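Local coordinates for protein serine-tRNA ligase (Naegleria fowleri, PDB 6BLJ) that probably joins serine to its cognate tRNA at the expense of ATP, as a cytoplasmic class II aminoacyl-tRNA synthetase whose AMP-binding pocket is occupied here, at residues 47-50 and 51-55; 57-60 and 61-64; 243-246 and 247-250; 289-292 and 293-297; 452-455 and 456-460. All blocks are in the same frame, centred on the assembly; numbering follows the deposited sequence.

Contact 1: residues 47-50 and 51-55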
loop_
_atom_site.group_PDB
_atom_site.type_symbol
_atom_site.label_atom_id
_atom_site.label_comp_id
_atom_site.label_asym_id
_atom_site.label_seq_id
_atom_site.Cartn_x
_atom_site.Cartn_y
_atom_site.Cartn_z
ATOM N N ASP A 47 -4.284 -32.646 10.560
ATOM C CA ASP A 47 -4.373 -33.064 11.955
ATOM C C ASP A 47 -4.033 -34.543 12.097
ATOM O O ASP A 47 -3.340 -34.940 13.042
ATOM C CB ASP A 47 -5.773 -32.771 12.504
ATOM C CG ASP A 47 -5.915 -33.105 13.978
ATOM O OD1 ASP A 47 -5.179 -32.527 14.814
ATOM O OD2 ASP A 47 -6.803 -33.922 14.302
ATOM N N GLU A 48 -4.503 -35.369 11.160
ATOM C CA GLU A 48 -4.196 -36.794 11.211
ATOM C C GLU A 48 -2.708 -37.048 11.001
ATOM O O GLU A 48 -2.113 -37.866 11.710
ATOM C CB GLU A 48 -5.032 -37.547 10.179
ATOM C CG GLU A 48 -6.476 -37.710 10.607
ATOM C CD GLU A 48 -7.353 -38.242 9.507
ATOM O OE1 GLU A 48 -6.851 -38.383 8.373
ATOM O OE2 GLU A 48 -8.541 -38.531 9.781
ATOM N N VAL A 49 -2.091 -36.358 10.036
ATOM C CA VAL A 49 -0.654 -36.519 9.822
ATOM C C VAL A 49 0.118 -36.083 11.061
ATOM O O VAL A 49 1.092 -36.732 11.468
ATOM C CB VAL A 49 -0.207 -35.746 8.569
ATOM C CG1 VAL A 49 1.306 -35.763 8.445
ATOM C CG2 VAL A 49 -0.843 -36.355 7.327
ATOM N N TRP A 50 -0.316 -34.988 11.690
ATOM C CA TRP A 50 0.307 -34.539 12.932
ATOM C C TRP A 50 0.225 -35.618 14.010
ATOM O O TRP A 50 1.232 -35.956 14.649
ATOM C CB TRP A 50 -0.361 -33.239 13.387
ATOM C CG TRP A 50 -0.017 -32.784 14.785
ATOM C CD1 TRP A 50 1.116 -32.138 15.181
ATOM C CD2 TRP A 50 -0.844 -32.896 15.951
ATOM N NE1 TRP A 50 1.056 -31.862 16.528
ATOM C CE2 TRP A 50 -0.139 -32.315 17.022
ATOM C CE3 TRP A 50 -2.111 -33.444 16.194
ATOM C CZ2 TRP A 50 -0.655 -32.261 18.315
ATOM C CZ3 TRP A 50 -2.623 -33.388 17.476
ATOM C CH2 TRP A 50 -1.893 -32.804 18.522
ATOM N N ARG A 51 -0.968 -36.186 14.209
ATOM C CA ARG A 51 -1.141 -37.222 15.220
ATOM C C ARG A 51 -0.333 -38.471 14.880
ATOM O O ARG A 51 0.229 -39.118 15.774
ATOM C CB ARG A 51 -2.628 -37.554 15.378
ATOM C CG ARG A 51 -2.927 -38.683 16.370
ATOM C CD ARG A 51 -2.270 -38.452 17.738
ATOM N NE ARG A 51 -2.905 -37.398 18.532
ATOM C CZ ARG A 51 -2.406 -36.917 19.671
ATOM N NH1 ARG A 51 -3.046 -35.961 20.336
ATOM N NH2 ARG A 51 -1.258 -37.384 20.145
ATOM N N ALA A 52 -0.257 -38.827 13.594
ATOM C CA ALA A 52 0.557 -39.974 13.205
ATOM C C ALA A 52 2.035 -39.699 13.456
ATOM O O ALA A 52 2.794 -40.603 13.827
ATOM C CB ALA A 52 0.308 -40.322 11.737
ATOM N N THR A 53 2.461 -38.456 13.246
ATOM C CA THR A 53 3.851 -38.092 13.485
ATOM C C THR A 53 4.208 -38.202 14.966
ATOM O O THR A 53 5.332 -38.588 15.309
ATOM C CB THR A 53 4.117 -36.697 12.929
ATOM O OG1 THR A 53 3.763 -36.701 11.543
ATOM C CG2 THR A 53 5.589 -36.339 13.046
ATOM N N ILE A 54 3.278 -37.859 15.859
ATOM C CA ILE A 54 3.523 -38.090 17.281
ATOM C C ILE A 54 3.669 -39.583 17.567
ATOM O O ILE A 54 4.492 -39.993 18.395
ATOM C CB ILE A 54 2.422 -37.436 18.134
ATOM C CG1 ILE A 54 2.467 -35.916 17.948
ATOM C CG2 ILE A 54 2.542 -37.854 19.605
ATOM C CD1 ILE A 54 1.275 -35.185 18.508
ATOM N N GLY A 55 2.868 -40.421 16.900
ATOM C CA GLY A 55 3.005 -41.858 17.095
ATOM C C GLY A 55 4.373 -42.371 16.682
ATOM O O GLY A 55 4.978 -43.195 17.376
#
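I54 lays its terminal methyl over one face of the indole of W50, one helical turn earlier. CD1 stands 3.8 Å from the centroid of the six-membered ring of W50, 24° off the ring normal, a CH-pi contact toward the rim, closest along the CE2-CZ2 bond. The two side chains run side by side, pointing the same way. With CG anti to the backbone N (chi1 169°), the indole of W50 stands out across the helix axis, and CD1 of I54 can lie over one face. The R51 chain is bent at chi2 and chi3, and CH2 of W50 lies over one face of its guanidinium, 3.8 Å from NH1, with the two planes 59° apart.

On another side of the helix, the carbonyl of V49 is gripped twice by T53. T53 OG1 gives a 2.7 Å hydrogen bond to V49 O, while N of T53 reaches V49 O at 2.8 Å from the opposite face of the carbonyl plane. The backbone bond from I54 N to W50 O, 3.0 Å, spans the same turn as the methyl-indole contact.

Farther out, W50 also meets R143 in a cation-pi contact, and D47 forms salt bridges with R143 and R16. V136 of helix 114-147 touches W50, T53 and I54. The W50-I54 and V49-T53 pairs are i to i+4 contacts on one arm of the helical hairpin typical of the seryl-tRNA synthetase N-terminal domain.

Contact 2: residues 57-60 and 61-64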
loop_
_atom_site.group_PDB
_atom_site.type_symbol
_atom_site.label_atom_id
_atom_site.label_comp_id
_atom_site.label_asym_id
_atom_site.label_seq_id
_atom_site.Cartn_x
_atom_site.Cartn_y
_atom_site.Cartn_z
ATOM N N LEU A 57 7.119 -40.588 16.664
ATOM C CA LEU A 57 8.067 -40.093 17.652
ATOM C C LEU A 57 8.078 -40.981 18.891
ATOM O O LEU A 57 9.148 -41.333 19.406
ATOM C CB LEU A 57 7.735 -38.644 18.004
ATOM C CG LEU A 57 8.425 -38.044 19.223
ATOM C CD1 LEU A 57 9.917 -37.925 18.942
ATOM C CD2 LEU A 57 7.824 -36.663 19.497
ATOM N N ASN A 58 6.897 -41.366 19.379
ATOM C CA ASN A 58 6.841 -42.257 20.532
ATOM C C ASN A 58 7.434 -43.628 20.218
ATOM O O ASN A 58 8.026 -44.260 21.099
ATOM C CB ASN A 58 5.401 -42.350 21.034
ATOM C CG ASN A 58 4.912 -41.020 21.590
ATOM O OD1 ASN A 58 5.692 -40.268 22.178
ATOM N ND2 ASN A 58 3.636 -40.707 21.380
ATOM N N HIS A 59 7.295 -44.099 18.977
ATOM C CA HIS A 59 7.926 -45.358 18.583
ATOM C C HIS A 59 9.446 -45.251 18.630
ATOM O O HIS A 59 10.129 -46.162 19.114
ATOM C CB HIS A 59 7.478 -45.739 17.168
ATOM C CG HIS A 59 8.057 -47.028 16.667
ATOM N ND1 HIS A 59 8.360 -48.085 17.499
ATOM C CD2 HIS A 59 8.416 -47.418 15.421
ATOM C CE1 HIS A 59 8.860 -49.079 16.785
ATOM N NE2 HIS A 59 8.905 -48.699 15.521
ATOM N N ILE A 60 9.992 -44.125 18.163
ATOM C CA ILE A 60 11.437 -43.936 18.200
ATOM C C ILE A 60 11.917 -43.830 19.641
ATOM O O ILE A 60 12.948 -44.404 20.009
ATOM C CB ILE A 60 11.829 -42.685 17.396
ATOM C CG1 ILE A 60 11.392 -42.811 15.939
ATOM C CG2 ILE A 60 13.341 -42.479 17.441
ATOM C CD1 ILE A 60 11.471 -41.472 15.189
ATOM N N LYS A 61 11.160 -43.113 20.484
ATOM C CA LYS A 61 11.547 -42.934 21.881
ATOM C C LYS A 61 11.604 -44.255 22.644
ATOM O O LYS A 61 12.392 -44.392 23.587
ATOM C CB LYS A 61 10.578 -41.971 22.570
ATOM C CG LYS A 61 10.960 -40.513 22.463
ATOM C CD LYS A 61 9.780 -39.610 22.806
ATOM C CE LYS A 61 10.242 -38.210 23.184
ATOM N NZ LYS A 61 9.115 -37.235 23.265
ATOM N N SER A 62 10.797 -45.239 22.248
ATOM C CA SER A 62 10.836 -46.525 22.932
ATOM C C SER A 62 12.170 -47.230 22.729
ATOM O O SER A 62 12.535 -48.088 23.541
ATOM C CB SER A 62 9.694 -47.424 22.454
ATOM O OG SER A 62 9.929 -47.891 21.135
ATOM N N PHE A 63 12.874 -46.921 21.628
ATOM C CA PHE A 63 14.190 -47.511 21.365
ATOM C C PHE A 63 15.172 -47.199 22.484
ATOM O O PHE A 63 16.058 -48.014 22.787
ATOM C CB PHE A 63 14.756 -46.990 20.038
ATOM C CG PHE A 63 13.935 -47.355 18.816
ATOM C CD1 PHE A 63 12.876 -48.250 18.893
ATOM C CD2 PHE A 63 14.214 -46.765 17.593
ATOM C CE1 PHE A 63 12.134 -48.571 17.769
ATOM C CE2 PHE A 63 13.477 -47.084 16.462
ATOM C CZ PHE A 63 12.436 -47.988 16.551
ATOM N N THR A 64 15.046 -46.013 23.079
ATOM C CA THR A 64 15.922 -45.605 24.172
ATOM C C THR A 64 15.825 -46.578 25.341
ATOM O O THR A 64 16.840 -47.063 25.853
ATOM C CB THR A 64 15.536 -44.193 24.624
ATOM O OG1 THR A 64 15.676 -43.292 23.525
ATOM C CG2 THR A 64 16.456 -43.730 25.735
#
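The imidazole of H59 receives the edge of the F63 phenyl ring on one face, an edge-to-face pair with centroids 4.8 Å apart and planes at 74°. CE1 and CZ of F63 do the touching; CE1 of F63 lies 3.5 Å from CE1 of H59. One face of the F63 ring rests on the preceding turn of backbone, where H59 O sits 3.3 Å above the ring plane near the rim and CA of I60 makes a CH-pi contact 4.2 Å from the centroid. With CG of H59 anti to the backbone N (chi1 -179°), its ring stands out from the helix where the F63 edge meets it.

S62 OG hydrogen-bonds to H59 O at 2.7 Å, whereas S62 N bonds chiefly to N58 O, with a weak second bond to H59 O. F63 N bonds to I60 O, three residues back, at 3.0 Å. The aliphatic part of K61 crosses L57, CD of K61 lying 4.1 Å from CG of L57, while its NZ has a long, weak ion pair with E133.

Within helix 38-76, L57, I60 and T64 pack against helix 114-147 through I129 and S132, whereas F63 stacks on F99, between helices 89-93 and 101-105.

Contact 3: residues 243-246 and 247-250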
loop_
_atom_site.group_PDB
_atom_site.type_symbol
_atom_site.label_atom_id
_atom_site.label_comp_id
_atom_site.label_asym_id
_atom_site.label_seq_id
_atom_site.Cartn_x
_atom_site.Cartn_y
_atom_site.Cartn_z
ATOM N N PRO A 243 -16.889 4.738 29.928
ATOM C CA PRO A 243 -16.245 5.564 28.892
ATOM C C PRO A 243 -14.751 5.275 28.819
ATOM O O PRO A 243 -14.087 5.123 29.842
ATOM C CB PRO A 243 -16.518 7.002 29.355
ATOM C CG PRO A 243 -17.719 6.899 30.262
ATOM C CD PRO A 243 -17.607 5.556 30.927
ATOM N N ILE A 244 -14.223 5.183 27.599
ATOM C CA ILE A 244 -12.792 4.958 27.414
ATOM C C ILE A 244 -12.324 5.675 26.152
ATOM O O ILE A 244 -12.855 5.463 25.064
ATOM C CB ILE A 244 -12.436 3.450 27.396
ATOM C CG1 ILE A 244 -10.931 3.234 27.230
ATOM C CG2 ILE A 244 -13.228 2.670 26.333
ATOM C CD1 ILE A 244 -10.506 1.758 27.461
ATOM N N TYR A 245 -11.306 6.517 26.310
ATOM C CA TYR A 245 -10.663 7.243 25.220
ATOM C C TYR A 245 -9.355 6.519 24.892
ATOM O O TYR A 245 -8.615 6.149 25.803
ATOM C CB TYR A 245 -10.407 8.691 25.657
ATOM C CG TYR A 245 -9.545 9.533 24.746
ATOM C CD1 TYR A 245 -10.113 10.343 23.752
ATOM C CD2 TYR A 245 -8.163 9.550 24.896
ATOM C CE1 TYR A 245 -9.311 11.131 22.915
ATOM C CE2 TYR A 245 -7.348 10.317 24.057
ATOM C CZ TYR A 245 -7.923 11.113 23.076
ATOM O OH TYR A 245 -7.100 11.891 22.279
ATOM N N THR A 246 -9.094 6.288 23.611
ATOM C CA THR A 246 -8.047 5.370 23.178
ATOM C C THR A 246 -6.893 6.072 22.458
ATOM O O THR A 246 -7.037 7.203 21.986
ATOM C CB THR A 246 -8.640 4.317 22.225
ATOM O OG1 THR A 246 -8.950 4.926 20.954
ATOM C CG2 THR A 246 -9.923 3.734 22.796
ATOM N N PRO A 247 -5.727 5.419 22.352
ATOM C CA PRO A 247 -4.762 5.823 21.328
ATOM C C PRO A 247 -5.436 5.795 19.973
ATOM O O PRO A 247 -6.275 4.936 19.699
ATOM C CB PRO A 247 -3.656 4.755 21.420
ATOM C CG PRO A 247 -3.771 4.200 22.848
ATOM C CD PRO A 247 -5.265 4.234 23.117
ATOM N N PHE A 248 -5.077 6.756 19.130
ATOM C CA PHE A 248 -5.495 6.733 17.737
ATOM C C PHE A 248 -4.449 6.062 16.848
ATOM O O PHE A 248 -4.701 5.915 15.647
ATOM C CB PHE A 248 -5.768 8.173 17.218
ATOM C CG PHE A 248 -6.856 8.947 17.981
ATOM C CD1 PHE A 248 -7.632 8.348 18.965
ATOM C CD2 PHE A 248 -7.098 10.288 17.681
ATOM C CE1 PHE A 248 -8.614 9.082 19.669
ATOM C CE2 PHE A 248 -8.088 11.027 18.370
ATOM C CZ PHE A 248 -8.845 10.420 19.360
ATOM N N PHE A 249 -3.284 5.701 17.418
ATOM C CA PHE A 249 -2.193 4.917 16.830
ATOM C C PHE A 249 -2.193 3.510 17.396
ATOM O O PHE A 249 -2.373 3.338 18.600
ATOM C CB PHE A 249 -0.778 5.382 17.252
ATOM C CG PHE A 249 -0.422 6.770 16.947
ATOM C CD1 PHE A 249 -0.940 7.425 15.860
ATOM C CD2 PHE A 249 0.506 7.417 17.757
ATOM C CE1 PHE A 249 -0.552 8.722 15.587
ATOM C CE2 PHE A 249 0.893 8.700 17.494
ATOM C CZ PHE A 249 0.359 9.362 16.411
ATOM N N MET A 250 -1.795 2.531 16.586
ATOM C CA MET A 250 -1.463 1.215 17.125
ATOM C C MET A 250 -0.208 0.697 16.440
ATOM O O MET A 250 -0.023 0.918 15.240
ATOM C CB MET A 250 -2.617 0.225 16.929
ATOM C CG MET A 250 -3.796 0.459 17.847
ATOM S SD MET A 250 -5.113 -0.730 17.523
ATOM C CE MET A 250 -4.385 -2.267 18.111
#
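The connection between strand 242-245 and strand 249-251 lies at the dimer interface of the class II synthetase core, where Y245 and F248 bring their rings together. CE1 of Y245 is 3.7 Å from CZ of F248, and the hydroxyl OH of Y245 is equally near that same carbon. The centroids are 5.3 Å apart and the planes make 53°, so the pair is oblique, neither a stack nor an edge-to-face contact, and the two side chains cross at about a right angle. With CG of Y245 anti to its own N (chi1 170°), the ring is carried forward along the chain toward F248.

Between them, T246 and P247 form an extended link. OG1 of T246, held between its backbone N and carbonyl carbon (chi1 72°), donates a 3.0 Å hydrogen bond to P247 O, approaching from above the carbonyl plane. T246 O lies obliquely beside the F248 ring, 3.3 Å from CD1, and accepts a hydrogen bond from Q332 of the second subunit.

Much of the remaining polarity is met by that subunit too. Its Q332 also bonds to F248 N and Y245 OH, and its E334 bonds to Y245 OH. I244 and Y245 pair antiparallel with a strand of the same subunit.

P247 has no amide hydrogen; the polar atoms of the link are met by the T246 hydroxyl and by Q332 of the second subunit, consistent with a conformation that depends in part on the subunit interface.

Contact 4: residues 289-292 and 293-297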
loop_
_atom_site.group_PDB
_atom_site.type_symbol
_atom_site.label_atom_id
_atom_site.label_comp_id
_atom_site.label_asym_id
_atom_site.label_seq_id
_atom_site.Cartn_x
_atom_site.Cartn_y
_atom_site.Cartn_z
ATOM N N ALA A 289 -9.995 -3.735 21.888
ATOM C CA ALA A 289 -9.711 -5.166 21.834
ATOM C C ALA A 289 -8.288 -5.460 22.294
ATOM O O ALA A 289 -8.068 -6.321 23.149
ATOM C CB ALA A 289 -9.940 -5.701 20.415
ATOM N N ALA A 290 -7.304 -4.737 21.747
ATOM C CA ALA A 290 -5.910 -4.996 22.107
ATOM C C ALA A 290 -5.659 -4.726 23.589
ATOM O O ALA A 290 -4.794 -5.363 24.197
ATOM C CB ALA A 290 -4.973 -4.149 21.237
ATOM N N PHE A 291 -6.440 -3.816 24.184
ATOM C CA PHE A 291 -6.386 -3.531 25.617
ATOM C C PHE A 291 -6.527 -4.799 26.452
ATOM O O PHE A 291 -6.008 -4.866 27.573
ATOM C CB PHE A 291 -7.508 -2.526 25.948
ATOM C CG PHE A 291 -7.561 -2.059 27.392
ATOM C CD1 PHE A 291 -6.987 -0.852 27.767
ATOM C CD2 PHE A 291 -8.261 -2.781 28.353
ATOM C CE1 PHE A 291 -7.059 -0.399 29.097
ATOM C CE2 PHE A 291 -8.338 -2.338 29.667
ATOM C CZ PHE A 291 -7.740 -1.148 30.042
ATOM N N HIS A 292 -7.201 -5.818 25.923
ATOM C CA HIS A 292 -7.460 -7.042 26.673
ATOM C C HIS A 292 -6.451 -8.146 26.399
ATOM O O HIS A 292 -6.615 -9.256 26.919
ATOM C CB HIS A 292 -8.882 -7.534 26.390
ATOM C CG HIS A 292 -9.927 -6.603 26.922
ATOM N ND1 HIS A 292 -10.426 -5.547 26.186
ATOM C CD2 HIS A 292 -10.498 -6.510 28.147
ATOM C CE1 HIS A 292 -11.292 -4.870 26.922
ATOM N NE2 HIS A 292 -11.355 -5.435 28.114
ATOM N N LEU A 293 -5.401 -7.858 25.630
ATOM C CA LEU A 293 -4.388 -8.853 25.298
ATOM C C LEU A 293 -3.935 -9.625 26.528
ATOM O O LEU A 293 -3.514 -9.036 27.533
ATOM C CB LEU A 293 -3.182 -8.171 24.648
ATOM C CG LEU A 293 -2.001 -9.091 24.313
ATOM C CD1 LEU A 293 -2.356 -10.074 23.211
ATOM C CD2 LEU A 293 -0.766 -8.276 23.929
ATOM N N GLU A 294 -4.036 -10.953 26.438
ATOM C CA GLU A 294 -3.465 -11.878 27.423
ATOM C C GLU A 294 -4.024 -11.677 28.828
ATOM O O GLU A 294 -3.355 -11.963 29.819
ATOM C CB GLU A 294 -1.935 -11.782 27.432
ATOM C CG GLU A 294 -1.301 -12.548 26.263
ATOM C CD GLU A 294 0.053 -12.006 25.843
ATOM O OE1 GLU A 294 0.642 -11.222 26.612
ATOM O OE2 GLU A 294 0.524 -12.350 24.733
ATOM N N LYS A 295 -5.261 -11.221 28.939
ATOM C CA LYS A 295 -5.911 -11.123 30.236
ATOM C C LYS A 295 -6.852 -12.306 30.449
ATOM O O LYS A 295 -7.246 -12.995 29.507
ATOM C CB LYS A 295 -6.658 -9.795 30.365
ATOM C CG LYS A 295 -5.710 -8.606 30.470
ATOM C CD LYS A 295 -6.458 -7.296 30.648
ATOM C CE LYS A 295 -5.494 -6.136 30.907
ATOM N NZ LYS A 295 -6.099 -4.831 30.510
ATOM N N ARG A 296 -7.184 -12.546 31.712
ATOM C CA ARG A 296 -8.043 -13.644 32.129
ATOM C C ARG A 296 -9.157 -13.093 33.008
ATOM O O ARG A 296 -8.894 -12.299 33.913
ATOM C CB ARG A 296 -7.207 -14.669 32.902
ATOM C CG ARG A 296 -7.741 -16.067 32.965
ATOM C CD ARG A 296 -6.575 -17.016 33.224
ATOM N NE ARG A 296 -6.916 -18.410 32.963
ATOM C CZ ARG A 296 -6.076 -19.294 32.433
ATOM N NH1 ARG A 296 -6.470 -20.544 32.232
ATOM N NH2 ARG A 296 -4.845 -18.924 32.093
ATOM N N PHE A 297 -10.398 -13.526 32.766
ATOM C CA PHE A 297 -11.539 -13.016 33.518
ATOM C C PHE A 297 -12.434 -14.144 34.021
ATOM O O PHE A 297 -12.732 -15.095 33.288
ATOM C CB PHE A 297 -12.365 -12.039 32.674
ATOM C CG PHE A 297 -11.596 -10.822 32.229
ATOM C CD1 PHE A 297 -11.277 -9.814 33.133
ATOM C CD2 PHE A 297 -11.214 -10.672 30.905
ATOM C CE1 PHE A 297 -10.582 -8.683 32.724
ATOM C CE2 PHE A 297 -10.513 -9.534 30.488
ATOM C CZ PHE A 297 -10.199 -8.544 31.395
#
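K295 reaches back to F291 across a pair of beta turns that carry the chain from helix 285-290 into strand 296-297 of the class II core. The turns are a type I from A290 to L293 and a type II from H292 to K295. The first is closed by L293 N bonding to A290 O at 2.9 Å, and the second by K295 N bonding to H292 O at 3.1 Å. E294, at the third position of the type II turn, takes up a left-handed backbone conformation.

Charged and polar contacts centre on the ammonium of K295. Its chain is extended beyond CG and reaches back to the carbonyl of F291, where NZ of K295 donates a 2.9 Å hydrogen bond to F291 O. The same nitrogen makes an off-centre cation-pi contact with the F291 ring, 4.0 Å from the centroid and 35° off the normal. NZ also forms a salt bridge with E205 of the second subunit, whose F216 meets F291 edge-to-face. The ammonium thus sits among a carbonyl, an aromatic ring and a carboxylate, which would be expected to keep it charged.

Among the aromatic contacts, CD2 of F291 lies over the centre of the H292 ring. The imidazole is held by its ND1, hydrogen-bonded to I288 O, and is packed against F339 and V341 of strand 332-342. F297 meets H292 rim to rim, the planes 64° apart; CE2 and CZ of F297 each lie 3.8 Å from CD2 of H292.

Contact 5: residues 452-455 and 456-460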
loop_
_atom_site.group_PDB
_atom_site.type_symbol
_atom_site.label_atom_id
_atom_site.label_comp_id
_atom_site.label_asym_id
_atom_site.label_seq_id
_atom_site.Cartn_x
_atom_site.Cartn_y
_atom_site.Cartn_z
ATOM N N LEU A 452 -24.801 13.399 11.624
ATOM C CA LEU A 452 -25.131 14.802 11.334
ATOM C C LEU A 452 -25.784 14.958 9.962
ATOM O O LEU A 452 -26.727 15.739 9.809
ATOM C CB LEU A 452 -23.886 15.702 11.392
ATOM C CG LEU A 452 -23.213 16.096 12.716
ATOM C CD1 LEU A 452 -21.983 16.963 12.418
ATOM C CD2 LEU A 452 -24.189 16.829 13.669
ATOM N N CYS A 453 -25.278 14.251 8.945
ATOM C CA CYS A 453 -25.960 14.241 7.644
ATOM C C CYS A 453 -27.419 13.805 7.776
ATOM O O CYS A 453 -28.315 14.372 7.140
ATOM C CB CYS A 453 -25.237 13.301 6.685
ATOM S SG CYS A 453 -23.584 13.867 6.228
ATOM N N CYS A 454 -27.660 12.739 8.539
ATOM C CA CYS A 454 -29.013 12.221 8.698
ATOM C C CYS A 454 -29.888 13.194 9.477
ATOM O O CYS A 454 -31.065 13.381 9.149
ATOM C CB CYS A 454 -28.959 10.864 9.393
ATOM S SG CYS A 454 -30.524 9.965 9.379
ATOM N N ILE A 455 -29.338 13.815 10.523
ATOM C CA ILE A 455 -30.117 14.774 11.303
ATOM C C ILE A 455 -30.532 15.956 10.437
ATOM O O ILE A 455 -31.703 16.345 10.417
ATOM C CB ILE A 455 -29.326 15.240 12.537
ATOM C CG1 ILE A 455 -29.227 14.112 13.568
ATOM C CG2 ILE A 455 -29.965 16.512 13.146
ATOM C CD1 ILE A 455 -28.335 14.460 14.760
ATOM N N VAL A 456 -29.583 16.544 9.697
ATOM C CA VAL A 456 -29.941 17.783 9.009
ATOM C C VAL A 456 -30.981 17.516 7.923
ATOM O O VAL A 456 -31.831 18.375 7.659
ATOM C CB VAL A 456 -28.686 18.511 8.462
ATOM C CG1 VAL A 456 -27.697 18.854 9.609
ATOM C CG2 VAL A 456 -28.009 17.743 7.333
ATOM N N GLU A 457 -30.963 16.323 7.297
ATOM C CA GLU A 457 -31.990 16.002 6.302
ATOM C C GLU A 457 -33.356 15.780 6.941
ATOM O O GLU A 457 -34.377 16.223 6.403
ATOM C CB GLU A 457 -31.597 14.773 5.485
ATOM C CG GLU A 457 -30.480 15.048 4.465
ATOM C CD GLU A 457 -30.320 13.921 3.450
ATOM O OE1 GLU A 457 -31.173 12.997 3.402
ATOM O OE2 GLU A 457 -29.319 13.954 2.711
ATOM N N ASN A 458 -33.407 15.098 8.081
ATOM C CA ASN A 458 -34.709 14.808 8.671
ATOM C C ASN A 458 -35.311 15.998 9.407
ATOM O O ASN A 458 -36.539 16.051 9.549
ATOM C CB ASN A 458 -34.598 13.614 9.615
ATOM C CG ASN A 458 -34.556 12.305 8.862
ATOM O OD1 ASN A 458 -35.581 11.819 8.382
ATOM N ND2 ASN A 458 -33.355 11.755 8.699
ATOM N N TYR A 459 -34.489 16.954 9.849
ATOM C CA TYR A 459 -34.955 18.104 10.628
ATOM C C TYR A 459 -34.925 19.406 9.830
ATOM O O TYR A 459 -35.085 20.487 10.412
ATOM C CB TYR A 459 -34.116 18.242 11.911
ATOM C CG TYR A 459 -34.517 17.235 12.969
ATOM C CD1 TYR A 459 -35.443 17.563 13.957
ATOM C CD2 TYR A 459 -33.998 15.931 12.959
ATOM C CE1 TYR A 459 -35.839 16.630 14.935
ATOM C CE2 TYR A 459 -34.401 14.986 13.928
ATOM C CZ TYR A 459 -35.322 15.350 14.911
ATOM O OH TYR A 459 -35.728 14.447 15.873
ATOM N N GLN A 460 -34.730 19.332 8.514
ATOM C CA GLN A 460 -34.678 20.533 7.694
ATOM C C GLN A 460 -36.054 21.187 7.603
ATOM O O GLN A 460 -37.090 20.532 7.730
ATOM C CB GLN A 460 -34.163 20.194 6.290
ATOM C CG GLN A 460 -35.120 19.334 5.468
ATOM C CD GLN A 460 -34.565 18.979 4.093
ATOM O OE1 GLN A 460 -34.437 19.840 3.211
ATOM N NE2 GLN A 460 -34.196 17.713 3.918
#
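C454 O is gripped by two nitrogens of N458, four residues on. Their helix 448-458, which carries R450 of the AMP pocket, follows strand 436-447, a strand-helix pair consistent with motif 3 of the class II core. The side-chain ND2 of N458 donates to C454 O at 2.8 Å and its backbone N at 3.1 Å, from opposite faces of the carbonyl plane. CG of N458 lies beside its backbone N (chi1 -78°), which folds the amide back against the helix and sets ND2 3.4 Å from SG of C454. ND2 also bonds to W394 O, linking the helix to the end of strand 387-394.

Y459, the first residue to leave helical geometry, still donates from its N to I455 O at 2.9 Å, nearly in line with the C=O bond. The ring crosses I455 obliquely, with CD2 of Y459 4.1 Å from CG2 of I455, and its hydroxyl bonds to L367 O.

The helix packs on helices 191-197 and 220-238, with V456 on H191 and I194, and L452 and I455 on M224. E457 bonds to H191 N and G397 N. Q460 NE2 donates to E457 O at 2.9 Å, on a lone pair in the carbonyl plane.

Contacts 1 and 2 follow each other on helix 38-76, their centres 15 Å apart, and both lie on the N-terminal helical arm; the nearest atoms of contact 1 and contact 4, in the core, are about 19 Å apart, and the centres of contacts 2 and 5 are about 74 Å apart. Contacts 3 and 4 are neighbours in the core: CE of M250 packs 3.7 Å from CB of A290, and both contacts reach the second subunit. The side chains of T246 and A289 are about 14 and 13 Å from the bound AMP. Contact 5 comes closest to the nucleotide, with the C453 side chain about 8 Å away, on the helix that also carries the pocket residue R450.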